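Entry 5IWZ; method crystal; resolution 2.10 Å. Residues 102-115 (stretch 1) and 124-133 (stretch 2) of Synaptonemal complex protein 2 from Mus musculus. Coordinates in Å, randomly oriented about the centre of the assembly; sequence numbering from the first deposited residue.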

# COMPACT_ATOMS: atom_id res chain seq x y z
N LYS A 102 16.29 5.03 -14.13
CA LYS A 102 15.89 6.36 -13.66
C LYS A 102 14.83 6.26 -12.57
O LYS A 102 14.90 6.97 -11.56
CB LYS A 102 15.39 7.22 -14.82
CG LYS A 102 16.45 8.17 -15.37
CD LYS A 102 17.49 7.46 -16.18
CE LYS A 102 18.49 8.44 -16.81
NZ LYS A 102 19.39 9.05 -15.79
N MET A 103 13.85 5.37 -12.73
CA MET A 103 12.83 5.26 -11.69
C MET A 103 13.39 4.73 -10.38
O MET A 103 12.92 5.13 -9.31
CB MET A 103 11.68 4.40 -12.18
CG MET A 103 11.10 4.99 -13.44
SD MET A 103 9.32 4.88 -13.54
CE MET A 103 8.83 5.13 -11.84
N VAL A 104 14.40 3.84 -10.43
CA VAL A 104 15.09 3.43 -9.21
C VAL A 104 15.72 4.64 -8.54
O VAL A 104 15.59 4.86 -7.32
CB VAL A 104 16.13 2.35 -9.52
CG1 VAL A 104 17.06 2.11 -8.31
CG2 VAL A 104 15.43 1.06 -9.93
N SER A 105 16.40 5.46 -9.34
CA SER A 105 16.99 6.69 -8.85
C SER A 105 15.94 7.63 -8.25
O SER A 105 16.17 8.20 -7.17
CB SER A 105 17.74 7.38 -9.99
OG SER A 105 18.04 8.71 -9.64
N TRP A 106 14.79 7.80 -8.91
CA TRP A 106 13.78 8.69 -8.34
C TRP A 106 13.28 8.15 -7.01
O TRP A 106 13.08 8.92 -6.05
CB TRP A 106 12.62 8.89 -9.32
CG TRP A 106 13.03 9.41 -10.67
CD1 TRP A 106 14.21 10.05 -10.99
CD2 TRP A 106 12.31 9.27 -11.90
NE1 TRP A 106 14.24 10.34 -12.35
CE2 TRP A 106 13.09 9.87 -12.92
CE3 TRP A 106 11.07 8.70 -12.24
CZ2 TRP A 106 12.66 9.92 -14.24
CZ3 TRP A 106 10.65 8.75 -13.56
CH2 TRP A 106 11.44 9.36 -14.54
N PHE A 107 13.09 6.83 -6.93
CA PHE A 107 12.69 6.21 -5.68
C PHE A 107 13.75 6.38 -4.60
O PHE A 107 13.43 6.67 -3.44
CB PHE A 107 12.40 4.72 -5.92
CG PHE A 107 12.01 3.99 -4.69
CD1 PHE A 107 10.76 4.16 -4.13
CD2 PHE A 107 12.90 3.12 -4.08
CE1 PHE A 107 10.39 3.47 -2.98
CE2 PHE A 107 12.55 2.43 -2.95
CZ PHE A 107 11.29 2.60 -2.39
N GLU A 108 15.03 6.18 -4.96
CA GLU A 108 16.13 6.42 -4.03
C GLU A 108 16.13 7.87 -3.55
O GLU A 108 16.32 8.14 -2.36
CB GLU A 108 17.47 6.10 -4.69
CG GLU A 108 17.70 4.63 -5.00
CD GLU A 108 18.17 3.84 -3.80
OE1 GLU A 108 18.41 2.62 -3.94
OE2 GLU A 108 18.29 4.44 -2.70
N ASN A 109 15.97 8.82 -4.48
CA ASN A 109 15.92 10.24 -4.16
C ASN A 109 14.64 10.64 -3.43
O ASN A 109 14.51 11.80 -3.04
CB ASN A 109 16.05 11.07 -5.44
CG ASN A 109 17.44 10.95 -6.06
OD1 ASN A 109 18.41 10.59 -5.39
ND2 ASN A 109 17.54 11.25 -7.35
N SER A 110 13.69 9.73 -3.28
CA SER A 110 12.49 9.96 -2.48
C SER A 110 12.64 9.47 -1.05
O SER A 110 11.73 9.67 -0.24
CB SER A 110 11.28 9.27 -3.11
OG SER A 110 11.04 9.75 -4.43
N LYS A 111 13.77 8.83 -0.73
CA LYS A 111 13.85 8.13 0.55
C LYS A 111 13.93 9.12 1.71
O LYS A 111 13.31 8.90 2.76
CB LYS A 111 15.02 7.16 0.55
CG LYS A 111 14.76 5.94 -0.37
CD LYS A 111 15.98 5.00 -0.49
CE LYS A 111 15.53 3.58 -0.80
NZ LYS A 111 16.63 2.74 -1.34
N GLU A 112 14.66 10.22 1.53
CA GLU A 112 14.71 11.26 2.56
C GLU A 112 13.31 11.81 2.84
O GLU A 112 12.95 12.04 4.00
CB GLU A 112 15.66 12.37 2.12
CG GLU A 112 15.84 13.47 3.15
CD GLU A 112 16.90 14.51 2.74
OE1 GLU A 112 18.01 14.10 2.33
OE2 GLU A 112 16.61 15.72 2.83
N ILE A 113 12.51 12.01 1.80
CA ILE A 113 11.14 12.46 1.96
C ILE A 113 10.30 11.40 2.66
O ILE A 113 9.53 11.70 3.58
CB ILE A 113 10.54 12.82 0.59
CG1 ILE A 113 11.13 14.14 0.06
CG2 ILE A 113 9.03 12.87 0.65
CD1 ILE A 113 10.96 14.34 -1.44
N ILE A 114 10.41 10.15 2.20
CA ILE A 114 9.67 9.04 2.79
C ILE A 114 9.94 8.94 4.28
O ILE A 114 9.04 8.66 5.08
CB ILE A 114 10.03 7.73 2.06
CG1 ILE A 114 9.35 7.68 0.70
CG2 ILE A 114 9.68 6.51 2.89
CD1 ILE A 114 10.12 6.87 -0.33
N LEU A 115 11.19 9.19 4.70
CA LEU A 115 11.50 9.07 6.11
C LEU A 115 10.92 10.22 6.93
O LEU A 115 10.03 10.01 7.75
CB LEU A 115 13.01 8.96 6.32
CG LEU A 115 13.54 7.62 5.82
CD1 LEU A 115 15.05 7.63 5.78
CD2 LEU A 115 13.03 6.46 6.67
N ALA A 124 0.36 13.98 0.85
CA ALA A 124 0.95 14.30 -0.45
C ALA A 124 2.05 13.31 -0.78
O ALA A 124 2.17 12.87 -1.93
CB ALA A 124 1.49 15.73 -0.44
N VAL A 125 2.86 12.94 0.22
CA VAL A 125 3.90 11.92 0.02
C VAL A 125 3.27 10.58 -0.32
O VAL A 125 3.77 9.84 -1.17
CB VAL A 125 4.79 11.81 1.27
CG1 VAL A 125 5.68 10.56 1.17
CG2 VAL A 125 5.62 13.05 1.45
N MET A 126 2.16 10.25 0.35
CA MET A 126 1.44 9.02 0.06
C MET A 126 1.03 8.97 -1.41
O MET A 126 1.25 7.97 -2.10
CB MET A 126 0.22 8.92 0.97
CG MET A 126 -0.72 7.78 0.66
SD MET A 126 0.02 6.17 1.02
CE MET A 126 0.21 5.50 -0.62
N ASN A 127 0.42 10.05 -1.89
CA ASN A 127 -0.02 10.10 -3.29
C ASN A 127 1.17 10.05 -4.24
O ASN A 127 1.09 9.43 -5.30
CB ASN A 127 -0.84 11.37 -3.53
CG ASN A 127 -2.08 11.46 -2.66
OD1 ASN A 127 -2.65 10.44 -2.25
ND2 ASN A 127 -2.51 12.69 -2.36
N MET A 128 2.28 10.70 -3.87
CA MET A 128 3.44 10.75 -4.76
C MET A 128 4.00 9.35 -5.00
O MET A 128 4.28 8.97 -6.14
CB MET A 128 4.52 11.66 -4.19
CG MET A 128 5.77 11.77 -5.09
SD MET A 128 7.14 12.63 -4.30
CE MET A 128 7.99 11.32 -3.42
N ILE A 129 4.13 8.57 -3.92
CA ILE A 129 4.66 7.21 -4.03
C ILE A 129 3.67 6.32 -4.78
O ILE A 129 4.07 5.43 -5.54
CB ILE A 129 4.97 6.67 -2.62
CG1 ILE A 129 6.22 7.36 -2.06
CG2 ILE A 129 5.12 5.16 -2.64
CD1 ILE A 129 7.42 7.26 -3.00
N GLU A 130 2.38 6.49 -4.52
CA GLU A 130 1.38 5.76 -5.28
C GLU A 130 1.47 6.09 -6.76
O GLU A 130 1.43 5.20 -7.62
CB GLU A 130 -0.00 6.09 -4.72
CG GLU A 130 -1.13 5.26 -5.25
CD GLU A 130 -2.47 5.81 -4.80
OE1 GLU A 130 -2.50 6.56 -3.78
OE2 GLU A 130 -3.48 5.49 -5.46
N ASP A 131 1.64 7.38 -7.09
CA ASP A 131 1.83 7.78 -8.49
C ASP A 131 3.08 7.16 -9.08
O ASP A 131 3.11 6.78 -10.27
CB ASP A 131 1.90 9.30 -8.60
CG ASP A 131 0.58 9.97 -8.23
OD1 ASP A 131 -0.48 9.34 -8.42
OD2 ASP A 131 0.63 11.12 -7.73
N LEU A 132 4.15 7.08 -8.30
CA LEU A 132 5.38 6.46 -8.79
C LEU A 132 5.16 4.98 -9.11
O LEU A 132 5.54 4.50 -10.19
CB LEU A 132 6.49 6.63 -7.76
CG LEU A 132 7.89 6.12 -8.13
CD1 LEU A 132 8.56 7.06 -9.10
CD2 LEU A 132 8.73 5.97 -6.90
N PHE A 133 4.53 4.24 -8.19
CA PHE A 133 4.30 2.82 -8.44
C PHE A 133 3.31 2.61 -9.58
O PHE A 133 3.49 1.68 -10.37
CB PHE A 133 3.83 2.12 -7.17
CG PHE A 133 4.94 1.85 -6.19
CD1 PHE A 133 6.07 1.16 -6.59
CD2 PHE A 133 4.85 2.28 -4.87
CE1 PHE A 133 7.11 0.92 -5.70
CE2 PHE A 133 5.88 2.04 -3.98
CZ PHE A 133 7.02 1.36 -4.39

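The two stretches are held together by an apolar packing contact between antiparallel helices, with no hydrogen bond or salt bridge crossing between them. The axis of helix 102-108 runs at 167° to that of helix 124-133, with a closest approach of 11.5 Å; helix 111-115 lies nearer, at 10.6 Å, and is turned to 140°. Such spacings leave the backbones well apart, with CA atoms no closer than 7.0 Å (Ile-114 to Val-125), so side chains must bridge the gap, burying 446 Å² in total.

Leu-132 contributes most, with 90 Å² covered. Its CA-to-CB bond points toward stretch 1, and its t, p rotamer places the two methyls among different neighbours: CD1 lies 3.4 Å from Met-103 CE and 4.3 Å from Trp-106 CE3, while CD2 lies 3.9 Å from Phe-107 CD1. Both aromatic rings meet these methyls at the edge, near the ring plane. A branched side chain suits this position because each branch finds its own apolar surface. The CA-to-CB bond of Phe-107 points sideways relative to stretch 2, but the end of its side chain comes nearer, bringing CE1 within 4.2 Å of Phe-133 CZ.

Further along, a type I turn from Glu-108 to Lys-111 links the two helical segments of stretch 1. The buried Ser-110 fits here because its hydroxyl is satisfied locally: OG donates to Trp-106 O at 2.7 Å, yet also packs 3.6 Å from Met-128 CE. Beyond the turn, Ile-113 CG2 meets Val-125 CG2 at 3.5 Å, and Ile-114 CD1 meets Ile-129 CD1 at 3.8 Å. All four residues are buried, and their branched aliphatic side chains suit contacts made by methyl packing, with no polar group needing a partner.

Charged groups stay out of the contact. Lys-111, whose CA-to-CB bond points away from stretch 2, forms a salt bridge within its own stretch, from NZ to Glu-108 OE2 at 2.7 Å.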